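Local coordinates for type III secretion system effector HopBA1 (Pseudomonas syringae pv. aptata, PDB 5T09), which is a bacterial virulence factor that enhances self-association of the Arabidopsis resistance protein RBA1, which recognises it and triggers plant cell death, at residues 144-149 against 159-164; 185-190 against 204-209. All coordinates share one frame; numbering follows the deposited sequence.

Contact 1 of 2, residues 144-149 against 159-164; sequences MAIDQP and MKKRLA
With CG of Met144 swung opposite the backbone N (chi1 -167°) and the next bond nearly straight, this selenomethionine reaches across to residues 159-164, and a final bend at chi3 (67°) turns its methyl onto Arg162. The arginine bends twice, at chi2 and chi3, so that its aliphatic stem meets that methyl: Met144 CE lies 3.5 Å from Arg162 CD and 3.9 Å from Arg162 CA. The same methyl approaches the guanidinium obliquely, 4.1 Å from Arg162 NH1. Behind it, Met144 SE rests 3.6 Å from Lys161 O, a van der Waals contact with the backbone. A long, unbranched, flexible chain suits this place, since it can span the gap from an irregular loop to a helix, where Met144 CA and Arg162 CA are 8.1 Å apart.

That loop joins strand 136-141, an outermost strand of the sheet, to helix 152-163, and here it folds back beside the C-terminal part of the helix it leads into. Two residues on from Met144, Ile146 CD1 touches Lys161 CD at 3.8 Å, the two side chains crossing at a slant. The lysine is extended beyond CG, offering its methylenes to the isoleucine; Ile146 also packs on Tyr158 of the same helix. Arg162, apolar along its methylenes and charged at its guanidinium, suits both roles: its NH2 forms a salt bridge with Glu83 OE2.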
# COMPACT_ATOMS: atom_id res chain seq x y z
N MSE A 144 10.03 -8.61 -12.73
CA MSE A 144 10.12 -10.05 -12.56
C MSE A 144 9.03 -10.74 -13.36
O MSE A 144 7.84 -10.65 -13.03
CB MSE A 144 10.01 -10.43 -11.08
CG MSE A 144 10.42 -11.87 -10.80
SE MSE A 144 9.74 -12.53 -9.10
CE MSE A 144 7.84 -12.55 -9.54
N ALA A 145 9.43 -11.44 -14.41
CA ALA A 145 8.50 -12.14 -15.28
C ALA A 145 8.23 -13.54 -14.75
O ALA A 145 9.17 -14.28 -14.45
CB ALA A 145 9.04 -12.21 -16.71
N ILE A 146 6.95 -13.89 -14.62
CA ILE A 146 6.53 -15.24 -14.28
C ILE A 146 5.27 -15.54 -15.07
O ILE A 146 4.40 -14.67 -15.23
CB ILE A 146 6.29 -15.42 -12.77
CG1 ILE A 146 7.58 -15.18 -11.98
CG2 ILE A 146 5.74 -16.81 -12.47
CD1 ILE A 146 8.68 -16.21 -12.22
N ASP A 147 5.15 -16.78 -15.55
CA ASP A 147 4.00 -17.17 -16.34
C ASP A 147 2.74 -17.21 -15.47
O ASP A 147 2.80 -17.19 -14.24
CB ASP A 147 4.23 -18.53 -16.99
CG ASP A 147 5.04 -18.43 -18.27
OD1 ASP A 147 5.79 -17.45 -18.43
OD2 ASP A 147 4.92 -19.34 -19.12
N GLN A 148 1.60 -17.28 -16.14
CA GLN A 148 0.33 -17.35 -15.44
C GLN A 148 0.19 -18.72 -14.78
O GLN A 148 0.34 -19.74 -15.46
CB GLN A 148 -0.83 -17.10 -16.40
CG GLN A 148 -2.15 -16.80 -15.73
CD GLN A 148 -2.15 -15.47 -15.00
OE1 GLN A 148 -1.16 -14.73 -15.04
NE2 GLN A 148 -3.24 -15.16 -14.32
N PRO A 149 -0.10 -18.80 -13.48
CA PRO A 149 -0.19 -20.11 -12.82
C PRO A 149 -1.53 -20.77 -13.12
O PRO A 149 -2.59 -20.16 -12.97
CB PRO A 149 -0.05 -19.77 -11.34
CG PRO A 149 -0.64 -18.40 -11.23
CD PRO A 149 -0.34 -17.69 -12.53
N MSE A 159 3.26 -17.39 -6.05
CA MSE A 159 3.16 -16.49 -4.91
C MSE A 159 4.46 -16.48 -4.11
O MSE A 159 4.91 -15.42 -3.67
CB MSE A 159 1.98 -16.88 -4.01
CG MSE A 159 1.58 -15.82 -2.99
SE MSE A 159 1.16 -14.07 -3.75
CE MSE A 159 -0.08 -14.62 -5.16
N LYS A 160 5.06 -17.65 -3.92
CA LYS A 160 6.36 -17.72 -3.25
C LYS A 160 7.40 -16.90 -4.00
O LYS A 160 8.21 -16.19 -3.39
CB LYS A 160 6.83 -19.17 -3.13
CG LYS A 160 5.88 -20.09 -2.39
CD LYS A 160 5.99 -19.94 -0.89
CE LYS A 160 5.19 -21.01 -0.18
NZ LYS A 160 5.28 -20.87 1.30
N LYS A 161 7.42 -16.99 -5.34
CA LYS A 161 8.37 -16.21 -6.12
C LYS A 161 8.09 -14.72 -5.99
O LYS A 161 9.02 -13.92 -5.83
CB LYS A 161 8.33 -16.65 -7.58
CG LYS A 161 8.83 -18.08 -7.81
CD LYS A 161 8.54 -18.55 -9.23
CE LYS A 161 8.96 -20.00 -9.44
NZ LYS A 161 8.53 -20.53 -10.76
N ARG A 162 6.82 -14.33 -6.05
CA ARG A 162 6.47 -12.92 -5.87
C ARG A 162 6.94 -12.40 -4.52
O ARG A 162 7.47 -11.29 -4.43
CB ARG A 162 4.95 -12.74 -6.00
CG ARG A 162 4.41 -12.96 -7.40
CD ARG A 162 4.70 -11.78 -8.30
NE ARG A 162 4.19 -10.52 -7.75
CZ ARG A 162 4.59 -9.32 -8.15
NH1 ARG A 162 5.50 -9.19 -9.10
NH2 ARG A 162 4.07 -8.24 -7.58
N LEU A 163 6.76 -13.19 -3.46
CA LEU A 163 7.16 -12.75 -2.13
C LEU A 163 8.66 -12.61 -1.98
O LEU A 163 9.12 -11.94 -1.05
CB LEU A 163 6.62 -13.70 -1.06
CG LEU A 163 5.31 -13.24 -0.42
CD1 LEU A 163 4.22 -13.06 -1.47
CD2 LEU A 163 4.86 -14.23 0.65
N ALA A 164 9.44 -13.21 -2.88
CA ALA A 164 10.89 -13.02 -2.84
C ALA A 164 11.28 -11.57 -3.08
O ALA A 164 12.40 -11.17 -2.73
CB ALA A 164 11.58 -13.92 -3.87

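Contact 2 of 2, residues 185-190 against 204-209. With K (potassium ion), chain B.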
# COMPACT_ATOMS: atom_id res chain seq x y z
N SER A 185 6.21 6.93 6.97
CA SER A 185 6.01 6.44 5.61
C SER A 185 4.90 5.40 5.59
O SER A 185 4.63 4.73 6.59
CB SER A 185 7.30 5.82 5.05
OG SER A 185 7.12 5.42 3.70
N ILE A 186 4.24 5.29 4.44
CA ILE A 186 3.28 4.24 4.17
C ILE A 186 3.77 3.46 2.96
O ILE A 186 4.19 4.06 1.96
CB ILE A 186 1.86 4.80 3.93
CG1 ILE A 186 1.32 5.44 5.21
CG2 ILE A 186 0.92 3.70 3.43
CD1 ILE A 186 0.05 6.23 5.01
N VAL A 187 3.72 2.13 3.06
CA VAL A 187 4.01 1.24 1.95
C VAL A 187 2.70 0.61 1.50
O VAL A 187 2.00 -0.01 2.31
CB VAL A 187 5.04 0.17 2.34
CG1 VAL A 187 5.14 -0.92 1.28
CG2 VAL A 187 6.40 0.81 2.57
N TRP A 188 2.38 0.77 0.22
CA TRP A 188 1.11 0.34 -0.35
C TRP A 188 1.41 -0.69 -1.43
O TRP A 188 2.02 -0.37 -2.45
CB TRP A 188 0.35 1.54 -0.91
CG TRP A 188 -0.98 1.24 -1.53
CD1 TRP A 188 -1.72 0.10 -1.40
CD2 TRP A 188 -1.73 2.11 -2.38
NE1 TRP A 188 -2.89 0.21 -2.12
CE2 TRP A 188 -2.92 1.44 -2.73
CE3 TRP A 188 -1.51 3.40 -2.87
CZ2 TRP A 188 -3.88 2.01 -3.56
CZ3 TRP A 188 -2.47 3.96 -3.70
CH2 TRP A 188 -3.63 3.27 -4.03
N GLY A 189 0.99 -1.93 -1.19
CA GLY A 189 1.27 -3.02 -2.11
C GLY A 189 0.35 -4.18 -1.84
O GLY A 189 -0.41 -4.19 -0.86
N GLY A 190 0.42 -5.17 -2.72
CA GLY A 190 -0.45 -6.33 -2.63
C GLY A 190 -0.45 -6.99 -1.27
O GLY A 190 0.62 -7.31 -0.73
N ASP A 204 10.90 -10.18 5.53
CA ASP A 204 11.98 -9.50 4.81
C ASP A 204 11.71 -8.01 4.63
O ASP A 204 12.28 -7.38 3.74
CB ASP A 204 12.22 -10.15 3.43
CG ASP A 204 12.76 -11.56 3.54
OD1 ASP A 204 13.56 -11.83 4.46
OD2 ASP A 204 12.38 -12.41 2.71
N MSE A 205 10.86 -7.43 5.47
CA MSE A 205 10.63 -5.98 5.44
C MSE A 205 10.66 -5.42 6.86
O MSE A 205 10.60 -6.17 7.83
CB MSE A 205 9.29 -5.66 4.77
CG MSE A 205 9.07 -6.38 3.44
SE MSE A 205 7.46 -5.83 2.48
CE MSE A 205 8.12 -4.12 1.79
N ARG A 206 10.76 -4.10 6.97
CA ARG A 206 10.87 -3.47 8.28
C ARG A 206 9.56 -3.63 9.07
O ARG A 206 8.48 -3.64 8.48
CB ARG A 206 11.18 -1.99 8.14
CG ARG A 206 12.50 -1.68 7.45
CD ARG A 206 12.50 -0.26 6.94
NE ARG A 206 11.51 -0.08 5.87
CZ ARG A 206 11.11 1.09 5.41
NH1 ARG A 206 11.61 2.22 5.90
NH2 ARG A 206 10.22 1.14 4.43
N PRO A 207 9.65 -3.74 10.39
CA PRO A 207 8.42 -3.83 11.19
C PRO A 207 7.52 -2.62 10.97
O PRO A 207 7.99 -1.49 10.88
CB PRO A 207 8.93 -3.89 12.64
CG PRO A 207 10.35 -4.32 12.53
CD PRO A 207 10.85 -3.76 11.24
N GLY A 208 6.22 -2.88 10.89
CA GLY A 208 5.26 -1.81 10.73
C GLY A 208 3.85 -2.32 10.97
O GLY A 208 3.60 -3.52 11.00
N LEU A 209 2.94 -1.37 11.13
CA LEU A 209 1.53 -1.67 11.29
C LEU A 209 0.95 -2.05 9.93
O LEU A 209 1.04 -1.26 8.98
CB LEU A 209 0.80 -0.47 11.89
CG LEU A 209 -0.65 -0.58 12.37
CD1 LEU A 209 -1.64 -0.53 11.21
CD2 LEU A 209 -0.85 -1.83 13.19
K K B . 9.74 -8.13 9.43
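A potassium site borders this contact, on the loop that carries the chain from strand 184-190 to strand 209-214. Met205 O binds the ion at 2.7 Å, joined by the main-chain oxygens of Asp200 and Pro202, so that three carbonyls of one loop curl round a single cation. While its carbonyl serves the metal, the selenomethionine side chain of Met205 heads the other way, into the protein, where Met205 CE comes 4.4 Å from Val187 CG1. The touch is apolar and rather loose, and the flexible chain of Met205 also rests on Tyr51 of the neighbouring strand 49-54 and on Asn166 and Asp170 of helix 166-179.

Val187 uses its second methyl for the next loop residue: Val187 CG2 lies 4.3 Å from Arg206 NH2, approaching the guanidinium obliquely. A branched valine suits a buried strand position here, because its two methyls can face two successive loop residues at once. The charge of Arg206 is answered by helix 166-179, where NE forms a salt bridge with Asp170 OD1; its chain also lies against Ala173 and Thr174. The backbone joins in, Arg206 O being hydrogen-bonded to Tyr51 OH. The loop is thus joined to strands 184-190 and 49-54 and to helix 166-179, while the carbonyl of Met205 faces the ion. Strand 184-190 lies inside the parallel beta core of this EreA/ChaN-like alpha-beta fold, and the loop after it packs back on that strand.

In the fold
Contact 1 closes before contact 2 opens along the chain; their centres are 19 Å apart and their nearest atoms about 5 Å apart, without touching. Strand 136-141, which leads into contact 1, is an outermost strand of the sheet in which strand 184-190 of contact 2 is interior. Contact 1 therefore lies at the periphery, its centre about 19 Å from that of the chain, and contact 2 in the core, its centre about 7 Å from it. Glu83 links the two regions, pairing with Arg162 through one carboxylate oxygen and with the backbone N of Gly190 through the other. Glu83, the residue just after strand 77-82, thus connects helix 152-163 with the end of strand 184-190.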